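Local coordinates for protein alpha-L-arabinosidase (Xanthomonas axonopodis pv. citri, PDB 6D25) that probably hydrolyses alpha-L-arabinofuranosyl side groups of arabinoxylans, coping with internal di-substitutions, as a trimeric glycoside hydrolase of family GH51, at residues H76-D81 and M140-L145; A102-W107 and V121-G126; Y401-D406 and H440-L445; P417-R420 and Q425-A428. All blocks are in the same frame, centred on the assembly; numbering follows the deposited sequence.

Interaction 1: H76-D81 and M140-L145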
loop_
_atom_site.group_PDB
_atom_site.type_symbol
_atom_site.label_atom_id
_atom_site.label_comp_id
_atom_site.label_asym_id
_atom_site.label_seq_id
_atom_site.Cartn_x
_atom_site.Cartn_y
_atom_site.Cartn_z
ATOM N N HIS A 76 -2.243 -21.848 33.761
ATOM C CA HIS A 76 -1.326 -21.565 32.621
ATOM C C HIS A 76 -1.201 -20.050 32.393
ATOM O O HIS A 76 -1.001 -19.630 31.263
ATOM C CB HIS A 76 -1.791 -22.281 31.348
ATOM C CG HIS A 76 -1.836 -23.760 31.491
ATOM N ND1 HIS A 76 -0.730 -24.514 31.888
ATOM C CD2 HIS A 76 -2.851 -24.626 31.301
ATOM C CE1 HIS A 76 -1.068 -25.794 31.924
ATOM N NE2 HIS A 76 -2.369 -25.891 31.563
ATOM N N GLY A 77 -1.297 -19.252 33.453
ATOM C CA GLY A 77 -1.085 -17.804 33.371
ATOM C C GLY A 77 -2.374 -16.998 33.263
ATOM O O GLY A 77 -2.321 -15.770 33.377
ATOM N N TYR A 78 -3.519 -17.655 33.065
ATOM C CA TYR A 78 -4.814 -16.971 33.039
ATOM C C TYR A 78 -5.414 -16.971 34.448
ATOM O O TYR A 78 -5.563 -18.015 35.042
ATOM C CB TYR A 78 -5.800 -17.660 32.101
ATOM C CG TYR A 78 -5.250 -18.070 30.769
ATOM C CD1 TYR A 78 -4.823 -17.121 29.871
ATOM C CD2 TYR A 78 -5.178 -19.402 30.401
ATOM C CE1 TYR A 78 -4.278 -17.496 28.655
ATOM C CE2 TYR A 78 -4.666 -19.796 29.174
ATOM C CZ TYR A 78 -4.184 -18.829 28.312
ATOM O OH TYR A 78 -3.664 -19.181 27.113
ATOM N N ARG A 79 -5.774 -15.802 34.959
ATOM C CA ARG A 79 -6.294 -15.745 36.327
ATOM C C ARG A 79 -7.634 -16.508 36.389
ATOM O O ARG A 79 -8.535 -16.360 35.541
ATOM C CB ARG A 79 -6.379 -14.302 36.828
ATOM C CG ARG A 79 -7.285 -13.379 36.038
ATOM C CD ARG A 79 -7.114 -11.944 36.565
ATOM N NE ARG A 79 -7.600 -11.830 37.924
ATOM C CZ ARG A 79 -7.255 -10.873 38.766
ATOM N NH1 ARG A 79 -7.898 -10.771 39.904
ATOM N NH2 ARG A 79 -6.245 -10.033 38.468
ATOM N N ASN A 80 -7.738 -17.337 37.425
ATOM C CA ASN A 80 -8.838 -18.316 37.552
ATOM C C ASN A 80 -10.213 -17.631 37.723
ATOM O O ASN A 80 -11.235 -18.118 37.233
ATOM C CB ASN A 80 -8.584 -19.221 38.752
ATOM C CG ASN A 80 -7.488 -20.240 38.509
ATOM O OD1 ASN A 80 -7.087 -20.465 37.367
ATOM N ND2 ASN A 80 -7.011 -20.857 39.573
ATOM N N ASP A 81 -10.241 -16.556 38.500
ATOM C CA ASP A 81 -11.495 -15.877 38.855
ATOM C C ASP A 81 -12.169 -15.354 37.577
ATOM O O ASP A 81 -13.397 -15.521 37.402
ATOM C CB ASP A 81 -11.285 -14.799 39.925
ATOM C CG ASP A 81 -10.177 -13.761 39.674
ATOM O OD1 ASP A 81 -9.557 -13.777 38.598
ATOM O OD2 ASP A 81 -9.878 -12.975 40.630
ATOM N N MET A 140 -5.235 -17.659 21.820
ATOM C CA MET A 140 -6.020 -18.726 21.211
ATOM C C MET A 140 -6.285 -19.851 22.218
ATOM O O MET A 140 -7.407 -20.416 22.247
ATOM C CB MET A 140 -5.340 -19.268 19.947
ATOM C CG MET A 140 -5.298 -18.265 18.823
ATOM S SD MET A 140 -6.938 -17.629 18.329
ATOM C CE MET A 140 -7.560 -19.103 17.536
ATOM N N ASP A 141 -5.311 -20.186 23.045
ATOM C CA ASP A 141 -5.515 -21.220 24.057
ATOM C C ASP A 141 -6.490 -20.709 25.130
ATOM O O ASP A 141 -7.229 -21.503 25.713
ATOM C CB ASP A 141 -4.188 -21.685 24.660
ATOM C CG ASP A 141 -3.321 -22.497 23.709
ATOM O OD1 ASP A 141 -3.861 -23.038 22.703
ATOM O OD2 ASP A 141 -2.104 -22.552 23.971
ATOM N N PHE A 142 -6.526 -19.428 25.378
ATOM C CA PHE A 142 -7.541 -18.835 26.291
ATOM C C PHE A 142 -8.948 -19.035 25.707
ATOM O O PHE A 142 -9.866 -19.433 26.468
ATOM C CB PHE A 142 -7.252 -17.350 26.512
ATOM C CG PHE A 142 -8.220 -16.612 27.400
ATOM C CD1 PHE A 142 -8.237 -16.862 28.755
ATOM C CD2 PHE A 142 -9.070 -15.644 26.886
ATOM C CE1 PHE A 142 -9.072 -16.151 29.597
ATOM C CE2 PHE A 142 -9.888 -14.905 27.745
ATOM C CZ PHE A 142 -9.908 -15.186 29.084
ATOM N N THR A 143 -9.122 -18.812 24.408
ATOM C CA THR A 143 -10.446 -19.039 23.810
ATOM C C THR A 143 -10.862 -20.500 23.991
ATOM O O THR A 143 -12.035 -20.753 24.306
ATOM C CB THR A 143 -10.556 -18.611 22.337
ATOM O OG1 THR A 143 -9.720 -19.432 21.509
ATOM C CG2 THR A 143 -10.217 -17.138 22.165
ATOM N N GLU A 144 -9.933 -21.447 23.842
ATOM C CA GLU A 144 -10.286 -22.854 24.009
ATOM C C GLU A 144 -10.628 -23.150 25.471
ATOM O O GLU A 144 -11.558 -23.908 25.715
ATOM C CB GLU A 144 -9.188 -23.784 23.498
ATOM C CG GLU A 144 -9.112 -23.762 21.987
ATOM C CD GLU A 144 -8.424 -24.923 21.328
ATOM O OE1 GLU A 144 -7.771 -25.738 22.073
ATOM O OE2 GLU A 144 -8.488 -24.999 20.076
ATOM N N LEU A 145 -9.911 -22.538 26.421
ATOM C CA LEU A 145 -10.207 -22.763 27.828
ATOM C C LEU A 145 -11.630 -22.281 28.147
ATOM O O LEU A 145 -12.311 -22.896 28.931
ATOM C CB LEU A 145 -9.176 -22.023 28.690
ATOM C CG LEU A 145 -9.262 -22.257 30.205
ATOM C CD1 LEU A 145 -9.010 -23.714 30.574
ATOM C CD2 LEU A 145 -8.253 -21.397 30.936
#
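Tyr78 reaches from strand 78-79 to helix 136-146, its ring meeting Phe142 over one face and Leu145 obliquely, and its hydroxyl arriving beside Asp141. With CG anti to its own carbonyl carbon (chi1 -44°), the side chain leaves CB toward the helix. The ring base meets Phe142: Tyr78 CD1 lies 3.6 Å from Phe142 CD1, which sits over one face near the rim. Farther out on the same flank, Tyr78 CE1 is 3.7 Å from Phe142 CB, a CH-pi contact over the ring face. The two rings form an oblique aromatic pair with planes at 48° and centroids 5.2 Å apart. Along the other flank Tyr78 CD2 meets Leu145 CD2 at 3.7 Å, the two side chains sliding past each other in opposite directions. His76 O lies above the ring face opposite Phe142 CD1. At the tip, Tyr78 OH rests 3.5 Å from Asp141 CB; its nearby contact with Phe142 N is poorly angled and is no hydrogen bond. The hydroxyl is instead bonded to Glu138 O one turn earlier in the helix, which fixes the end of an otherwise apolar wedge. The Asp141 carboxylate turns to Trp192 NE1. Val83, on helix 80-88, touches Tyr78, Phe142 and Leu145 alike and closes the cluster. The arrangement joins the short strand leading into helix 80-88 to helix 136-146, two successive outer helices of a (beta/alpha)8 barrel, the catalytic-domain fold of family GH51.

Interaction 2: A102-W107 and V121-G126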
loop_
_atom_site.group_PDB
_atom_site.type_symbol
_atom_site.label_atom_id
_atom_site.label_comp_id
_atom_site.label_asym_id
_atom_site.label_seq_id
_atom_site.Cartn_x
_atom_site.Cartn_y
_atom_site.Cartn_z
ATOM N N ALA A 102 -4.712 -3.084 16.988
ATOM C CA ALA A 102 -4.583 -4.133 15.977
ATOM C C ALA A 102 -3.995 -3.593 14.671
ATOM O O ALA A 102 -3.370 -4.369 13.928
ATOM C CB ALA A 102 -5.910 -4.813 15.715
ATOM N N ASP A 103 -4.224 -2.301 14.397
ATOM C CA ASP A 103 -3.762 -1.696 13.154
ATOM C C ASP A 103 -2.254 -1.396 13.201
ATOM O O ASP A 103 -1.687 -0.962 12.185
ATOM C CB ASP A 103 -4.599 -0.439 12.860
ATOM C CG ASP A 103 -6.138 -0.671 12.870
ATOM O OD1 ASP A 103 -6.570 -1.687 12.184
ATOM O OD2 ASP A 103 -6.909 0.176 13.592
ATOM N N GLU A 104 -1.590 -1.582 14.326
ATOM C CA GLU A 104 -0.159 -1.432 14.439
ATOM C C GLU A 104 0.502 -2.725 14.967
ATOM O O GLU A 104 1.692 -2.741 15.193
ATOM C CB GLU A 104 0.205 -0.334 15.440
ATOM C CG GLU A 104 -0.103 1.064 14.986
ATOM C CD GLU A 104 0.406 2.154 15.932
ATOM O OE1 GLU A 104 0.621 1.902 17.160
ATOM O OE2 GLU A 104 0.584 3.265 15.448
ATOM N N TYR A 105 -0.242 -3.786 15.160
ATOM C CA TYR A 105 0.308 -5.024 15.743
ATOM C C TYR A 105 0.976 -5.889 14.669
ATOM O O TYR A 105 0.445 -6.015 13.577
ATOM C CB TYR A 105 -0.823 -5.816 16.379
ATOM C CG TYR A 105 -0.436 -7.091 17.085
ATOM C CD1 TYR A 105 0.392 -7.066 18.198
ATOM C CD2 TYR A 105 -0.955 -8.318 16.698
ATOM C CE1 TYR A 105 0.721 -8.226 18.878
ATOM C CE2 TYR A 105 -0.664 -9.475 17.395
ATOM C CZ TYR A 105 0.163 -9.430 18.492
ATOM O OH TYR A 105 0.453 -10.581 19.177
ATOM N N HIS A 106 2.114 -6.478 15.028
ATOM C CA HIS A 106 2.842 -7.411 14.177
ATOM C C HIS A 106 2.819 -8.762 14.885
ATOM O O HIS A 106 3.518 -8.916 15.923
ATOM C CB HIS A 106 4.236 -6.863 13.869
ATOM C CG HIS A 106 4.121 -5.550 13.174
ATOM N ND1 HIS A 106 3.736 -5.480 11.852
ATOM C CD2 HIS A 106 4.169 -4.278 13.613
ATOM C CE1 HIS A 106 3.538 -4.228 11.503
ATOM N NE2 HIS A 106 3.828 -3.455 12.549
ATOM N N TRP A 107 2.057 -9.711 14.334
ATOM C CA TRP A 107 1.788 -10.969 15.029
ATOM C C TRP A 107 3.078 -11.721 15.404
ATOM O O TRP A 107 3.096 -12.433 16.409
ATOM C CB TRP A 107 0.843 -11.845 14.192
ATOM C CG TRP A 107 1.460 -12.446 12.980
ATOM C CD1 TRP A 107 1.480 -11.928 11.725
ATOM C CD2 TRP A 107 2.135 -13.712 12.910
ATOM N NE1 TRP A 107 2.123 -12.779 10.880
ATOM C CE2 TRP A 107 2.534 -13.887 11.570
ATOM C CE3 TRP A 107 2.394 -14.735 13.830
ATOM C CZ2 TRP A 107 3.229 -15.025 11.142
ATOM C CZ3 TRP A 107 3.072 -15.863 13.407
ATOM C CH2 TRP A 107 3.465 -16.009 12.087
ATOM N N VAL A 121 5.770 -0.535 21.989
ATOM C CA VAL A 121 5.179 0.613 22.666
ATOM C C VAL A 121 3.704 0.597 22.311
ATOM O O VAL A 121 3.335 0.469 21.095
ATOM C CB VAL A 121 5.829 1.929 22.221
ATOM C CG1 VAL A 121 5.157 3.135 22.873
ATOM C CG2 VAL A 121 7.331 1.930 22.519
ATOM N N ASN A 122 2.850 0.708 23.328
ATOM C CA ASN A 122 1.433 0.845 23.090
ATOM C C ASN A 122 1.153 2.337 22.843
ATOM O O ASN A 122 0.933 3.111 23.796
ATOM C CB ASN A 122 0.600 0.272 24.244
ATOM C CG ASN A 122 -0.851 0.124 23.820
ATOM O OD1 ASN A 122 -1.349 0.969 23.071
ATOM N ND2 ASN A 122 -1.529 -0.902 24.305
ATOM N N THR A 123 1.242 2.750 21.576
ATOM C CA THR A 123 1.273 4.179 21.246
ATOM C C THR A 123 -0.068 4.851 21.574
ATOM O O THR A 123 -0.073 5.984 22.063
ATOM C CB THR A 123 1.603 4.411 19.763
ATOM O OG1 THR A 123 0.558 3.814 18.987
ATOM C CG2 THR A 123 2.926 3.824 19.320
ATOM N N HIS A 124 -1.205 4.199 21.300
ATOM C CA HIS A 124 -2.491 4.893 21.504
ATOM C C HIS A 124 -2.825 5.021 23.008
ATOM O O HIS A 124 -3.489 5.950 23.423
ATOM C CB HIS A 124 -3.624 4.140 20.829
ATOM C CG HIS A 124 -3.482 3.975 19.365
ATOM N ND1 HIS A 124 -3.019 2.782 18.787
ATOM C CD2 HIS A 124 -3.799 4.829 18.359
ATOM C CE1 HIS A 124 -2.949 2.952 17.474
ATOM N NE2 HIS A 124 -3.446 4.211 17.174
ATOM N N TRP A 125 -2.405 4.071 23.827
ATOM C CA TRP A 125 -2.991 3.870 25.132
ATOM C C TRP A 125 -1.922 4.067 26.215
ATOM O O TRP A 125 -1.504 3.112 26.872
ATOM C CB TRP A 125 -3.675 2.487 25.175
ATOM C CG TRP A 125 -4.665 2.302 24.063
ATOM C CD1 TRP A 125 -4.663 1.323 23.101
ATOM C CD2 TRP A 125 -5.820 3.127 23.787
ATOM N NE1 TRP A 125 -5.734 1.468 22.263
ATOM C CE2 TRP A 125 -6.459 2.569 22.646
ATOM C CE3 TRP A 125 -6.369 4.277 24.366
ATOM C CZ2 TRP A 125 -7.611 3.131 22.090
ATOM C CZ3 TRP A 125 -7.503 4.838 23.810
ATOM C CH2 TRP A 125 -8.112 4.272 22.689
ATOM N N GLY A 126 -1.435 5.295 26.316
ATOM C CA GLY A 126 -0.522 5.721 27.351
ATOM C C GLY A 126 0.945 5.747 26.926
ATOM O O GLY A 126 1.790 6.224 27.676
HETATM O O HOH W 1 0.500 0.336 19.236
#
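Glu104 lays its carboxylate over the Thr123 side chain, with OE1 near His124 CE1. It comes from the long loop that follows strand 93-96, the second strand of the (beta/alpha)8 barrel, and meets the turn leaving strand 120-122, where Asn122 is the centre of an inverse gamma turn. Extended beyond CG, the glutamate sends OE1 to the threonine hydroxyl. Thr123 OG1 donates to Glu104 OE1 at 2.6 Å, entering on the syn side, 20° out of the carboxylate plane. The threonine torsion, chi1 62°, sets OG1 between the backbone N and the carbonyl carbon and swings it toward the acid. Alongside, Thr123 CG2 packs 3.7 Å from Glu104 OE1. The same oxygen approaches His124 CE1, also at 3.7 Å, obliquely to a ring inclined 40° to the carboxylate, so the histidine adds packing and no bond.

Glu104 OE2 forms a salt bridge with Lys227 NZ of the second subunit, whose Phe225 also packs on the glutamate, and Thr123 touches that same lysine. The two carboxylate oxygens thus divide their work: one ties the two loops of a single chain together, the other ties the chain to its neighbour in the trimer. The nearby lysine would be expected to favour the ionised acid. A second donor reaches OE1 in the form of water 1, which donates a hydrogen bond to Glu104 OE1 at 2.6 Å and weakly accepts one from Thr123 N at 3.4 Å.

Interaction 3: Y401-D406 and H440-L445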
loop_
_atom_site.group_PDB
_atom_site.type_symbol
_atom_site.label_atom_id
_atom_site.label_comp_id
_atom_site.label_asym_id
_atom_site.label_seq_id
_atom_site.Cartn_x
_atom_site.Cartn_y
_atom_site.Cartn_z
ATOM N N TYR A 401 -29.515 -11.987 30.083
ATOM C CA TYR A 401 -29.919 -12.184 28.707
ATOM C C TYR A 401 -29.321 -13.463 28.109
ATOM O O TYR A 401 -29.455 -13.690 26.909
ATOM C CB TYR A 401 -29.555 -10.974 27.841
ATOM C CG TYR A 401 -30.522 -9.829 27.892
ATOM C CD1 TYR A 401 -30.579 -8.956 28.969
ATOM C CD2 TYR A 401 -31.347 -9.550 26.822
ATOM C CE1 TYR A 401 -31.450 -7.878 29.010
ATOM C CE2 TYR A 401 -32.225 -8.480 26.835
ATOM C CZ TYR A 401 -32.261 -7.622 27.919
ATOM O OH TYR A 401 -33.108 -6.530 27.879
ATOM N N LYS A 402 -28.678 -14.308 28.888
ATOM C CA LYS A 402 -28.156 -15.583 28.356
ATOM C C LYS A 402 -29.199 -16.397 27.565
ATOM O O LYS A 402 -28.843 -17.005 26.575
ATOM C CB LYS A 402 -27.670 -16.503 29.469
ATOM C CG LYS A 402 -26.184 -16.615 29.563
ATOM C CD LYS A 402 -25.740 -17.462 30.750
ATOM C CE LYS A 402 -25.718 -18.923 30.407
ATOM N NZ LYS A 402 -24.888 -19.638 31.393
ATOM N N PRO A 403 -30.469 -16.447 28.014
ATOM C CA PRO A 403 -31.453 -17.190 27.237
ATOM C C PRO A 403 -31.684 -16.654 25.807
ATOM O O PRO A 403 -32.216 -17.382 24.980
ATOM C CB PRO A 403 -32.743 -17.057 28.056
ATOM C CG PRO A 403 -32.263 -16.796 29.486
ATOM C CD PRO A 403 -31.024 -15.967 29.279
ATOM N N TYR A 404 -31.275 -15.418 25.513
ATOM C CA TYR A 404 -31.351 -14.864 24.171
ATOM C C TYR A 404 -30.335 -15.513 23.216
ATOM O O TYR A 404 -30.486 -15.376 22.004
ATOM C CB TYR A 404 -31.135 -13.351 24.193
ATOM C CG TYR A 404 -32.334 -12.521 24.591
ATOM C CD1 TYR A 404 -33.110 -12.839 25.682
ATOM C CD2 TYR A 404 -32.688 -11.406 23.853
ATOM C CE1 TYR A 404 -34.230 -12.090 26.027
ATOM C CE2 TYR A 404 -33.793 -10.629 24.185
ATOM C CZ TYR A 404 -34.574 -10.978 25.273
ATOM O OH TYR A 404 -35.658 -10.214 25.611
ATOM N N GLN A 405 -29.313 -16.220 23.719
ATOM C CA GLN A 405 -28.266 -16.758 22.860
ATOM C C GLN A 405 -28.847 -17.833 21.931
ATOM O O GLN A 405 -29.300 -18.873 22.397
ATOM C CB GLN A 405 -27.129 -17.364 23.701
ATOM C CG GLN A 405 -26.361 -16.280 24.446
ATOM C CD GLN A 405 -25.064 -16.777 25.021
ATOM O OE1 GLN A 405 -24.539 -17.803 24.583
ATOM N NE2 GLN A 405 -24.493 -16.017 25.961
ATOM N N ASP A 406 -28.880 -17.531 20.622
ATOM C CA ASP A 406 -29.415 -18.431 19.603
ATOM C C ASP A 406 -30.910 -18.698 19.821
ATOM O O ASP A 406 -31.423 -19.738 19.418
ATOM C CB ASP A 406 -28.569 -19.708 19.483
ATOM C CG ASP A 406 -27.199 -19.456 18.837
ATOM O OD1 ASP A 406 -27.039 -18.416 18.109
ATOM O OD2 ASP A 406 -26.295 -20.303 19.066
ATOM N N HIS A 440 -38.659 -22.230 26.606
ATOM C CA HIS A 440 -39.437 -21.241 27.367
ATOM C C HIS A 440 -39.399 -19.876 26.667
ATOM O O HIS A 440 -38.406 -19.509 25.986
ATOM C CB HIS A 440 -38.893 -21.120 28.805
ATOM C CG HIS A 440 -39.108 -22.349 29.619
ATOM N ND1 HIS A 440 -40.277 -22.560 30.350
ATOM C CD2 HIS A 440 -38.353 -23.456 29.781
ATOM C CE1 HIS A 440 -40.226 -23.752 30.930
ATOM N NE2 HIS A 440 -39.040 -24.319 30.609
ATOM N N VAL A 441 -40.466 -19.127 26.881
ATOM C CA VAL A 441 -40.531 -17.747 26.434
ATOM C C VAL A 441 -39.964 -16.842 27.540
ATOM O O VAL A 441 -40.298 -17.022 28.717
ATOM C CB VAL A 441 -41.959 -17.332 26.053
ATOM C CG1 VAL A 441 -42.098 -15.835 25.845
ATOM C CG2 VAL A 441 -42.429 -18.119 24.847
ATOM N N TYR A 442 -39.118 -15.892 27.143
ATOM C CA TYR A 442 -38.541 -14.909 28.038
ATOM C C TYR A 442 -38.902 -13.499 27.565
ATOM O O TYR A 442 -38.943 -13.235 26.352
ATOM C CB TYR A 442 -37.022 -15.030 28.099
ATOM C CG TYR A 442 -36.509 -16.286 28.761
ATOM C CD1 TYR A 442 -36.519 -17.503 28.079
ATOM C CD2 TYR A 442 -36.049 -16.277 30.054
ATOM C CE1 TYR A 442 -36.041 -18.664 28.677
ATOM C CE2 TYR A 442 -35.589 -17.421 30.673
ATOM C CZ TYR A 442 -35.590 -18.621 29.989
ATOM O OH TYR A 442 -35.136 -19.757 30.601
ATOM N N ILE A 443 -39.193 -12.619 28.541
ATOM C CA ILE A 443 -39.547 -11.227 28.267
ATOM C C ILE A 443 -38.649 -10.342 29.120
ATOM O O ILE A 443 -38.640 -10.518 30.348
ATOM C CB ILE A 443 -41.004 -10.885 28.608
ATOM C CG1 ILE A 443 -42.008 -11.861 28.001
ATOM C CG2 ILE A 443 -41.270 -9.409 28.259
ATOM C CD1 ILE A 443 -43.399 -11.711 28.598
ATOM N N ALA A 444 -37.907 -9.442 28.450
ATOM C CA ALA A 444 -37.086 -8.450 29.112
ATOM C C ALA A 444 -37.844 -7.123 29.111
ATOM O O ALA A 444 -38.388 -6.735 28.067
ATOM C CB ALA A 444 -35.773 -8.329 28.408
ATOM N N LEU A 445 -37.866 -6.443 30.263
ATOM C CA LEU A 445 -38.428 -5.101 30.346
ATOM C C LEU A 445 -37.462 -4.211 31.149
ATOM O O LEU A 445 -36.932 -4.648 32.200
ATOM C CB LEU A 445 -39.783 -5.151 31.061
ATOM C CG LEU A 445 -40.905 -5.907 30.345
ATOM C CD1 LEU A 445 -42.079 -6.092 31.292
ATOM C CD2 LEU A 445 -41.360 -5.182 29.066
#
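Pro403 is the main bump of this contact, and the flat face of Tyr442 is the surface that receives it. Pro403 CB stands 3.6 Å from the centroid of the Tyr442 ring, only 5° off its normal, a nearly central CH-pi contact. Its neighbour Pro403 CG covers the rim on one side, 3.6 Å from Tyr442 CE2, and the two side chains meet at about a right angle. The Tyr442 hydroxyl extends past this contact to Asp438. Farther along strand 441-447 the relief reverses: the strand supplies the small knob, Ala444 CB, and the ends of two tyrosines form the hollow. Tyr401 OH lies 3.3 Å from Ala444 CB and Tyr404 OH lies 3.4 Å from it. These tyrosines nest against each other, with Tyr401 CD2 3.6 Å above the middle of the Tyr404 ring. The 3-10 turn brings them together, Tyr404 N bonding to Tyr401 O at 2.9 Å. The hydroxyls are hydrogen-bonded elsewhere, Tyr401 to Asp357 and Tyr404 to Ser432. On the strand, Tyr442 and Ala444 face the turn, whereas Val441, Ile443 and Leu445 touch strand 407-421 on the other side. The contact is a domain junction typical of GH51 enzymes: the turn after helix 393-400 rests on a sheet of the C-terminal beta-sandwich beside the (beta/alpha)8 barrel.

Interaction 4: P417-R420 and Q425-A428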
loop_
_atom_site.group_PDB
_atom_site.type_symbol
_atom_site.label_atom_id
_atom_site.label_comp_id
_atom_site.label_asym_id
_atom_site.label_seq_id
_atom_site.Cartn_x
_atom_site.Cartn_y
_atom_site.Cartn_z
ATOM N N PRO A 417 -45.860 5.693 27.421
ATOM C CA PRO A 417 -45.638 7.126 27.433
ATOM C C PRO A 417 -44.129 7.407 27.361
ATOM O O PRO A 417 -43.300 6.486 27.558
ATOM C CB PRO A 417 -46.186 7.668 28.763
ATOM C CG PRO A 417 -46.730 6.465 29.487
ATOM C CD PRO A 417 -46.268 5.225 28.749
ATOM N N GLN A 418 -43.797 8.667 27.099
ATOM C CA GLN A 418 -42.419 9.112 27.216
ATOM C C GLN A 418 -42.096 9.421 28.673
ATOM O O GLN A 418 -42.938 9.887 29.442
ATOM C CB GLN A 418 -42.160 10.344 26.351
ATOM C CG GLN A 418 -42.363 10.098 24.860
ATOM C CD GLN A 418 -41.279 9.221 24.285
ATOM O OE1 GLN A 418 -40.129 9.632 24.139
ATOM N NE2 GLN A 418 -41.631 8.004 23.933
ATOM N N TYR A 419 -40.851 9.132 29.031
ATOM C CA TYR A 419 -40.207 9.663 30.214
ATOM C C TYR A 419 -39.484 10.950 29.805
ATOM O O TYR A 419 -38.635 10.902 28.906
ATOM C CB TYR A 419 -39.226 8.630 30.768
ATOM C CG TYR A 419 -38.152 9.130 31.706
ATOM C CD1 TYR A 419 -38.417 10.068 32.706
ATOM C CD2 TYR A 419 -36.877 8.606 31.634
ATOM C CE1 TYR A 419 -37.423 10.487 33.576
ATOM C CE2 TYR A 419 -35.870 9.012 32.487
ATOM C CZ TYR A 419 -36.151 9.940 33.478
ATOM O OH TYR A 419 -35.140 10.299 34.321
ATOM N N ARG A 420 -39.844 12.068 30.430
ATOM C CA ARG A 420 -39.272 13.365 30.046
ATOM C C ARG A 420 -38.597 13.988 31.267
ATOM O O ARG A 420 -39.146 13.965 32.360
ATOM C CB ARG A 420 -40.338 14.374 29.598
ATOM C CG ARG A 420 -41.356 13.830 28.615
ATOM C CD ARG A 420 -42.143 14.973 27.954
ATOM N NE ARG A 420 -42.659 14.564 26.652
ATOM C CZ ARG A 420 -43.829 13.973 26.467
ATOM N NH1 ARG A 420 -44.098 13.357 25.323
ATOM N NH2 ARG A 420 -44.696 13.963 27.464
ATOM N N GLN A 425 -36.455 13.431 26.081
ATOM C CA GLN A 425 -37.458 12.406 26.278
ATOM C C GLN A 425 -36.971 11.083 25.695
ATOM O O GLN A 425 -36.287 11.044 24.684
ATOM C CB GLN A 425 -38.820 12.792 25.706
ATOM C CG GLN A 425 -38.891 12.999 24.219
ATOM C CD GLN A 425 -40.316 13.386 23.856
ATOM O OE1 GLN A 425 -41.039 14.060 24.618
ATOM N NE2 GLN A 425 -40.763 12.898 22.714
ATOM N N VAL A 426 -37.350 10.018 26.391
ATOM C CA VAL A 426 -37.115 8.628 25.979
ATOM C C VAL A 426 -38.379 7.827 26.281
ATOM O O VAL A 426 -39.207 8.267 27.052
ATOM C CB VAL A 426 -35.903 8.043 26.712
ATOM C CG1 VAL A 426 -34.627 8.795 26.368
ATOM C CG2 VAL A 426 -36.111 8.003 28.226
ATOM N N PRO A 427 -38.524 6.644 25.684
ATOM C CA PRO A 427 -39.624 5.772 26.111
ATOM C C PRO A 427 -39.502 5.448 27.610
ATOM O O PRO A 427 -38.407 5.171 28.074
ATOM C CB PRO A 427 -39.512 4.503 25.233
ATOM C CG PRO A 427 -38.100 4.550 24.692
ATOM C CD PRO A 427 -37.780 6.023 24.562
ATOM N N ALA A 428 -40.623 5.497 28.344
ATOM C CA ALA A 428 -40.614 5.170 29.744
ATOM C C ALA A 428 -40.182 3.699 29.947
ATOM O O ALA A 428 -39.424 3.399 30.861
ATOM C CB ALA A 428 -41.961 5.425 30.348
#
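Tyr419 and Val426 make the close-packed side of this strand pair, while Arg420 and Gln425 lie together on its solvent side. Tyr419 and Val426 form the hydrogen-bonded antiparallel pair, with the non-hydrogen-bonded pair Arg420/Gln425 next to it: Tyr419 N donates to Val426 O at 2.7 Å, and Val426 N returns a bond to Tyr419 O at 3.0 Å. Ala428 N, where the chain leaves strand geometry, reaches Pro417 O at 3.0 Å. On the buried face Tyr419 and Val426 run side by side, Tyr419 CD2 3.5 Å from Val426 CG2. Tyr419, with CG anti to its N (chi1 161°), carries its ring on to helix 285-312, where the hydroxyl bonds to Glu285; Val426 touches Ser293 of the same helix. The other face is polar, and there the link is between side chains: Arg420 NE donates to Gln425 OE1 at 2.6 Å, the oxygen lying near the guanidinium plane at its edge, and Arg420 NH1 adds a weak bond to the same atom. Gln418 CB backs one face of that guanidinium at 3.7 Å. The folded Gln418 side chain brings its OE1 against the Val426 carbonyl, 3.3 Å from Val426 C, without a hydrogen bond. This is the end of a beta hairpin, strands 407-421 and 424-435, within the C-terminal beta-sandwich of the GH51 fold.

How the interactions relate
Interactions 1 and 2 belong to the barrel, and interactions 3 and 4 involve the C-terminal sandwich. Interaction 2 is nested along the chain within the loop closed by interaction 1; their centres are 22 Å apart and their nearest atoms about 9 Å. Interaction 4 is likewise nested within interaction 3, with nearest atoms about 8 Å apart, and adjacent strands 424-435 and 441-447 connect the two. Interactions 1 and 3 have centres 28 Å apart, whereas interactions 2 and 4, 42 Å apart, lie on opposite sides of the chain's centre. As in other barrels of this family, the active site probably opens at the C-terminal ends of the barrel strands, where interaction 2 meets the second subunit.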